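Local coordinates for protein uncharacterized ACR, COG1565 superfamily (Burkholderia thailandensis, PDB 4F3N) that is of unknown function but binds S-adenosyl-L-homocysteine and probably acts as an S-adenosylmethionine-dependent methyltransferase, perhaps on protein arginines, at residues D110-P115 / V212-L217; M142-G147 / A170-S175; V216-P221 / I297-P302. All coordinates share one frame; numbering follows the deposited sequence.

The contacts gather at the C-terminal ends of the parallel strands in the central sheet of a Rossmann-like methyltransferase fold, where the cofactor site lies. Contact 1 holds Thr113 and Asn214, both seen to bind S-adenosyl-L-homocysteine, absent here. Its strand 210-214 runs beside strand 140-144 of contact 2, with Val212 N 2.8 Å from Met142 O, and on its other flank beside strand 293-298 of contact 3, where Glu215 N is 2.8 Å from Ile297 O. Contact centres are about 11 Å (1 and 2), 9 Å (1 and 3) and 16 Å (2 and 3) apart. Contacts 1 and 3 share Val216 and Leu217, while contacts 2 and 3 meet where Met220 CE packs 3.7 Å from Phe144 CE2.

Contact 1 (D110-P115 / V212-L217); sequences DFVTAP and VGNEVL. With EDO (1,2-ethanediol), chain D.
Val112 and Glu215 bring the two backbones closest, their CA atoms 6.1 Å apart, where the loop 110-115 passes the turn that follows strand 210-214. The Glu215 carboxylate reaches across and grips Thr113 with both oxygens. Thr113 N gives OE2 of Glu215 a nearly straight bond (3.0 Å, 174°) on the syn side. The second bond, from Thr113 OG1 to Glu215 OE1 at 2.8 Å, arrives from above the carboxylate plane. With Thr113 OG1 placed beside its own backbone N (chi1 -64°), hydroxyl and amide can serve the same acid. Val112 lays CG1 against Asn214 ND2 at 3.7 Å. Asn214 ND2 also donates to O2 of an ethanediol, 3.0 Å away and probably left from the crystallisation liquor. A water bonded to O1 of the diol donates to Glu215 OE2 and accepts from Ala114 N, linking the diol to both segments. Asn214 and Thr113 have both been seen to bind S-adenosyl-L-homocysteine, which is not bound here. Strand 210-214 is flanked by strands 140-144 and 293-298; Leu151 of helix 150-161 packs on Asn214, while Phe407 of strand 407-414 touches both Thr113 and Glu215.

Contact 2 (M142-G147 / A170-S175); sequences MEFGAG and AIVDLS
Phe144 and Val172 sit side by side on neighbouring parallel strands, 140-144 and 168-172, which helix 150-161 links into a beta-alpha-beta unit of the Rossmann-like sheet. On the face carrying Met142, Phe144, Ala170 and Val172, the valine is the wedge between two longer side chains. Its CG1 meets CD1 of the Phe144 ring obliquely at 3.7 Å, and its CG2 lies 3.9 Å from Met142 SD. Met142 runs out extended through its first two torsions, which brings CG beside Ala170 CB and SD against the valine methyl; the bend at the sulfur (chi3 -83°) turns only CE. The Phe144 ring leans beyond the strand end because CG stands anti to the backbone N (chi1 -177°), so its far edge reaches the loop: Leu174 CD1 lies near the ring plane, 3.8 Å from CZ, with the two side chains at about a right angle. Phe281 of helix 276-288 meets the same ring.

On the other face, Glu143 extends fully and its OE1 is hydrogen-bonded to Tyr169 OH; its side chain also comes within about 4 Å of that of Asn214, a residue of the S-adenosyl-L-homocysteine site. Between the strands, Glu143 N donates to Ala170 O (2.8 Å), and Val172 N to Glu143 O (2.9 Å). Gly145 N adds a third bond, to Val172 O (3.0 Å). Beyond it the chain enters the glycine-rich turn, consistent with the cofactor-binding loop of methyltransferases; Gly145, Ala146 and Gly147 all have positive phi. There Ala146 turns its methyl back onto the sheet, where CB rests 3.6 Å from Ile171 CG2.

Contact 3 (V216-P221 / I297-P302); sequences VLDAMP and IDYGFP
The Tyr299 ring and the Asp218 carboxylate lie almost parallel, 11° apart, yet the acid reaches the ring obliquely, with Asp218 CG 3.2 Å from Tyr299 OH. Over one face of the ring stands Asp298 OD1, 3.5 Å above the plane and displaced toward the rim; a water sits in plane at the edge, 2.9 Å from Tyr299 OH. The rings of His340 and Phe407 meet it edge to face. Asp218 CG lies between its own backbone N and carbonyl carbon, which points the carboxylate at Asp298 and Tyr299. The two carboxylates are turned 80° against each other, and Asp218 OD2 comes 2.4 Å from Asp298 OD1, a separation so short that its nature stays doubtful. All this happens at the C-terminal ends of two neighbouring strands of the Rossmann-like sheet, 210-214 and 293-298, and the Tyr299 side chain is about 4 Å from that of Thr113 in the S-adenosyl-L-homocysteine site. Asp298 OD2 accepts from Asp218 N at 3.0 Å, well out of the carboxylate plane and through a bent bond (139°). A second water donates to Asp298 OD2 and accepts from Val216 N. Asp298 OD1 is also held by Tyr299 N, donating to the anti lone pair at 3.0 Å.

Contact 1 (D110-P115 / V212-L217)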
# COMPACT_ATOMS: atom_id res chain seq x y z
N ASP A 110 -8.52 -9.38 3.26
CA ASP A 110 -8.60 -8.15 2.48
C ASP A 110 -7.52 -7.16 2.93
O ASP A 110 -7.81 -6.00 3.30
CB ASP A 110 -10.00 -7.54 2.58
N PHE A 111 -6.28 -7.64 2.93
CA PHE A 111 -5.10 -6.78 3.12
C PHE A 111 -4.38 -6.55 1.78
O PHE A 111 -3.65 -5.56 1.63
CB PHE A 111 -4.13 -7.38 4.15
CG PHE A 111 -4.77 -7.72 5.48
CD1 PHE A 111 -5.09 -6.72 6.38
CD2 PHE A 111 -5.03 -9.06 5.84
CE1 PHE A 111 -5.69 -7.03 7.61
CE2 PHE A 111 -5.62 -9.36 7.06
CZ PHE A 111 -5.94 -8.34 7.95
N VAL A 112 -4.56 -7.47 0.83
CA VAL A 112 -4.05 -7.28 -0.57
C VAL A 112 -5.14 -7.61 -1.58
O VAL A 112 -6.15 -8.27 -1.25
CB VAL A 112 -2.80 -8.16 -0.89
CG1 VAL A 112 -1.64 -7.83 0.07
CG2 VAL A 112 -3.13 -9.66 -0.83
N THR A 113 -4.94 -7.14 -2.81
CA THR A 113 -6.00 -7.23 -3.86
C THR A 113 -6.29 -8.69 -4.29
O THR A 113 -7.46 -9.08 -4.50
CB THR A 113 -5.67 -6.33 -5.07
OG1 THR A 113 -5.65 -4.97 -4.65
CG2 THR A 113 -6.73 -6.44 -6.17
N ALA A 114 -5.23 -9.47 -4.39
CA ALA A 114 -5.27 -10.79 -5.06
C ALA A 114 -4.33 -11.72 -4.29
O ALA A 114 -3.22 -11.98 -4.72
CB ALA A 114 -4.81 -10.68 -6.52
N PRO A 115 -4.75 -12.16 -3.10
CA PRO A 115 -3.86 -13.01 -2.29
C PRO A 115 -3.47 -14.32 -2.95
O PRO A 115 -2.39 -14.80 -2.73
CB PRO A 115 -4.64 -13.25 -1.01
CG PRO A 115 -6.06 -12.93 -1.34
CD PRO A 115 -6.04 -11.90 -2.44
N VAL A 212 10.24 -4.34 2.07
CA VAL A 212 9.11 -4.64 1.14
C VAL A 212 7.80 -4.03 1.69
O VAL A 212 7.44 -4.23 2.87
CB VAL A 212 8.92 -6.14 0.89
CG1 VAL A 212 7.70 -6.36 -0.03
CG2 VAL A 212 10.16 -6.76 0.26
N GLY A 213 7.12 -3.20 0.89
CA GLY A 213 5.83 -2.64 1.29
C GLY A 213 4.84 -2.91 0.16
O GLY A 213 4.81 -2.16 -0.81
N ASN A 214 4.07 -3.98 0.29
CA ASN A 214 3.15 -4.41 -0.72
C ASN A 214 1.72 -4.01 -0.39
O ASN A 214 1.17 -4.50 0.58
CB ASN A 214 3.24 -5.92 -0.74
CG ASN A 214 2.38 -6.53 -1.76
OD1 ASN A 214 2.25 -6.04 -2.89
ND2 ASN A 214 1.81 -7.73 -1.39
N GLU A 215 1.13 -3.11 -1.18
CA GLU A 215 -0.18 -2.56 -0.87
C GLU A 215 -0.32 -2.03 0.55
O GLU A 215 -1.35 -2.26 1.21
CB GLU A 215 -1.24 -3.62 -1.20
CG GLU A 215 -1.45 -3.71 -2.69
CD GLU A 215 -2.62 -4.61 -3.06
OE1 GLU A 215 -3.73 -4.21 -2.78
OE2 GLU A 215 -2.36 -5.71 -3.53
N VAL A 216 0.70 -1.31 1.03
CA VAL A 216 0.61 -0.65 2.31
C VAL A 216 0.45 0.85 2.20
O VAL A 216 -0.24 1.45 3.05
CB VAL A 216 1.77 -1.02 3.27
CG1 VAL A 216 1.76 -2.53 3.55
CG2 VAL A 216 3.11 -0.64 2.73
N LEU A 217 1.02 1.47 1.16
CA LEU A 217 0.89 2.92 0.99
C LEU A 217 -0.55 3.35 0.75
O LEU A 217 -1.01 4.42 1.29
CB LEU A 217 1.79 3.43 -0.12
CG LEU A 217 3.32 3.27 0.09
CD1 LEU A 217 4.03 3.77 -1.16
CD2 LEU A 217 3.88 3.96 1.36
C1 EDO D . 0.04 -10.73 -5.33
O1 EDO D . -0.61 -9.70 -6.02
C2 EDO D . 0.99 -10.09 -4.35
O2 EDO D . 0.29 -9.48 -3.25
O HOH W 1 -1.13 -4.91 2.72
O HOH W 2 -2.51 -8.43 -4.60

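Contact 2 (M142-G147 / A170-S175)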
# COMPACT_ATOMS: atom_id res chain seq x y z
N MET A 142 12.77 -6.97 5.55
CA MET A 142 11.78 -6.41 6.46
C MET A 142 10.53 -6.06 5.67
O MET A 142 10.59 -5.30 4.71
CB MET A 142 12.30 -5.13 7.18
CG MET A 142 11.19 -4.49 8.00
SD MET A 142 11.71 -2.88 8.62
CE MET A 142 12.49 -3.58 9.92
N GLU A 143 9.40 -6.63 6.06
CA GLU A 143 8.15 -6.34 5.39
C GLU A 143 7.26 -5.51 6.33
O GLU A 143 7.06 -5.84 7.51
CB GLU A 143 7.45 -7.63 4.92
CG GLU A 143 6.19 -7.29 4.17
CD GLU A 143 5.40 -8.46 3.64
OE1 GLU A 143 5.75 -9.60 3.90
OE2 GLU A 143 4.40 -8.15 2.94
N PHE A 144 6.72 -4.42 5.82
CA PHE A 144 5.81 -3.60 6.64
C PHE A 144 4.41 -4.07 6.35
O PHE A 144 4.06 -4.23 5.20
CB PHE A 144 5.97 -2.09 6.31
CG PHE A 144 5.09 -1.19 7.17
CD1 PHE A 144 5.54 -0.72 8.39
CD2 PHE A 144 3.78 -0.88 6.79
CE1 PHE A 144 4.72 0.08 9.20
CE2 PHE A 144 2.95 -0.08 7.57
CZ PHE A 144 3.41 0.39 8.80
N GLY A 145 3.62 -4.25 7.44
CA GLY A 145 2.22 -4.68 7.37
C GLY A 145 2.14 -6.20 7.31
O GLY A 145 2.07 -6.86 8.33
N ALA A 146 2.24 -6.71 6.08
CA ALA A 146 2.47 -8.13 5.72
C ALA A 146 1.18 -8.91 5.56
O ALA A 146 1.21 -10.12 5.25
CB ALA A 146 3.47 -8.86 6.63
N GLY A 147 0.04 -8.23 5.70
CA GLY A 147 -1.25 -8.94 5.51
C GLY A 147 -1.42 -10.18 6.39
O GLY A 147 -1.23 -10.11 7.59
N ALA A 170 11.99 -9.77 9.07
CA ALA A 170 11.30 -8.96 10.07
C ALA A 170 9.95 -8.54 9.53
O ALA A 170 9.84 -8.11 8.36
CB ALA A 170 12.11 -7.73 10.46
N ILE A 171 8.92 -8.71 10.33
CA ILE A 171 7.57 -8.16 9.97
C ILE A 171 7.20 -7.03 10.93
O ILE A 171 7.22 -7.22 12.13
CB ILE A 171 6.45 -9.22 9.95
CG1 ILE A 171 6.73 -10.27 8.88
CG2 ILE A 171 5.09 -8.54 9.80
CD1 ILE A 171 5.83 -11.52 8.89
N VAL A 172 6.86 -5.86 10.41
CA VAL A 172 6.39 -4.75 11.23
C VAL A 172 4.88 -4.77 11.32
O VAL A 172 4.20 -4.52 10.33
CB VAL A 172 6.83 -3.35 10.72
CG1 VAL A 172 6.37 -2.27 11.69
CG2 VAL A 172 8.33 -3.29 10.53
N ASP A 173 4.40 -5.02 12.53
CA ASP A 173 2.98 -5.18 12.85
C ASP A 173 2.68 -4.21 13.97
O ASP A 173 2.72 -4.56 15.15
CB ASP A 173 2.69 -6.63 13.26
CG ASP A 173 1.28 -6.84 13.79
OD1 ASP A 173 0.34 -6.13 13.38
OD2 ASP A 173 1.10 -7.73 14.63
N LEU A 174 2.41 -2.96 13.60
CA LEU A 174 2.32 -1.88 14.59
C LEU A 174 1.25 -2.15 15.61
O LEU A 174 1.42 -1.80 16.77
CB LEU A 174 1.99 -0.53 13.92
CG LEU A 174 2.96 0.04 12.88
CD1 LEU A 174 2.47 1.40 12.37
CD2 LEU A 174 4.36 0.14 13.46
N SER A 175 0.12 -2.72 15.18
CA SER A 175 -1.02 -2.86 16.07
C SER A 175 -0.93 -4.08 16.96
O SER A 175 -1.62 -4.16 17.99
CB SER A 175 -2.33 -2.94 15.29
OG SER A 175 -2.46 -4.21 14.67

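Contact 3 (V216-P221 / I297-P302)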
# COMPACT_ATOMS: atom_id res chain seq x y z
N VAL A 216 0.70 -1.31 1.03
CA VAL A 216 0.61 -0.65 2.31
C VAL A 216 0.45 0.85 2.20
O VAL A 216 -0.24 1.45 3.05
CB VAL A 216 1.77 -1.02 3.27
CG1 VAL A 216 1.76 -2.53 3.55
CG2 VAL A 216 3.11 -0.64 2.73
N LEU A 217 1.02 1.47 1.16
CA LEU A 217 0.89 2.92 0.99
C LEU A 217 -0.55 3.35 0.75
O LEU A 217 -1.01 4.42 1.29
CB LEU A 217 1.79 3.43 -0.12
CG LEU A 217 3.32 3.27 0.09
CD1 LEU A 217 4.03 3.77 -1.16
CD2 LEU A 217 3.88 3.96 1.36
N ASP A 218 -1.30 2.49 0.04
CA ASP A 218 -2.68 2.79 -0.33
C ASP A 218 -3.63 2.83 0.86
O ASP A 218 -4.72 3.36 0.72
CB ASP A 218 -3.20 1.83 -1.41
CG ASP A 218 -3.28 0.41 -0.94
OD1 ASP A 218 -3.89 0.18 0.13
OD2 ASP A 218 -2.73 -0.51 -1.61
N ALA A 219 -3.21 2.32 2.02
CA ALA A 219 -4.12 2.22 3.20
C ALA A 219 -3.72 3.19 4.28
O ALA A 219 -4.32 3.21 5.36
CB ALA A 219 -4.14 0.82 3.75
N MET A 220 -2.72 4.02 3.98
CA MET A 220 -2.33 5.08 4.92
C MET A 220 -3.27 6.29 4.79
O MET A 220 -3.75 6.60 3.70
CB MET A 220 -0.89 5.43 4.73
CG MET A 220 -0.03 4.22 5.07
SD MET A 220 1.71 4.49 4.96
CE MET A 220 2.36 2.87 5.35
N PRO A 221 -3.59 6.92 5.93
CA PRO A 221 -4.63 7.94 5.89
C PRO A 221 -4.33 9.04 4.89
O PRO A 221 -3.18 9.48 4.76
CB PRO A 221 -4.59 8.50 7.33
CG PRO A 221 -4.18 7.36 8.15
CD PRO A 221 -3.23 6.57 7.31
N ILE A 297 5.10 -1.64 -3.76
CA ILE A 297 4.25 -2.12 -4.82
C ILE A 297 2.85 -1.62 -4.53
O ILE A 297 2.34 -1.85 -3.42
CB ILE A 297 4.20 -3.67 -4.85
CG1 ILE A 297 5.65 -4.21 -4.95
CG2 ILE A 297 3.34 -4.17 -6.04
CD1 ILE A 297 6.08 -5.01 -3.74
N ASP A 298 2.25 -0.92 -5.47
CA ASP A 298 0.91 -0.38 -5.23
C ASP A 298 0.31 0.17 -6.49
O ASP A 298 0.99 0.46 -7.48
CB ASP A 298 0.97 0.70 -4.15
CG ASP A 298 -0.08 0.56 -3.08
OD1 ASP A 298 -1.25 0.20 -3.40
OD2 ASP A 298 0.26 0.81 -1.90
N TYR A 299 -1.00 0.34 -6.43
CA TYR A 299 -1.73 1.00 -7.51
C TYR A 299 -1.68 2.51 -7.40
O TYR A 299 -1.78 3.10 -6.30
CB TYR A 299 -3.15 0.47 -7.58
CG TYR A 299 -3.88 0.34 -6.24
CD1 TYR A 299 -3.85 -0.85 -5.49
CD2 TYR A 299 -4.61 1.40 -5.73
CE1 TYR A 299 -4.54 -0.98 -4.30
CE2 TYR A 299 -5.29 1.28 -4.50
CZ TYR A 299 -5.26 0.09 -3.81
OH TYR A 299 -5.92 -0.04 -2.61
N GLY A 300 -1.44 3.15 -8.51
CA GLY A 300 -1.33 4.60 -8.58
C GLY A 300 -0.57 5.11 -9.78
O GLY A 300 -0.41 4.38 -10.76
N PHE A 301 -0.16 6.38 -9.73
CA PHE A 301 0.32 7.06 -10.93
C PHE A 301 1.25 8.18 -10.51
O PHE A 301 1.18 8.66 -9.38
CB PHE A 301 -0.83 7.72 -11.77
CG PHE A 301 -2.13 6.94 -11.82
CD1 PHE A 301 -2.34 6.00 -12.80
CD2 PHE A 301 -3.18 7.23 -10.95
CE1 PHE A 301 -3.52 5.28 -12.86
CE2 PHE A 301 -4.37 6.50 -10.99
CZ PHE A 301 -4.54 5.53 -11.96
N PRO A 302 2.10 8.63 -11.41
CA PRO A 302 2.81 9.88 -11.16
C PRO A 302 1.85 11.07 -11.13
O PRO A 302 0.71 10.95 -11.50
CB PRO A 302 3.72 10.01 -12.36
CG PRO A 302 3.72 8.63 -13.02
CD PRO A 302 2.38 8.07 -12.74
O HOH W 3 2.69 -0.14 -0.85
O HOH W 4 -5.36 -2.53 -1.33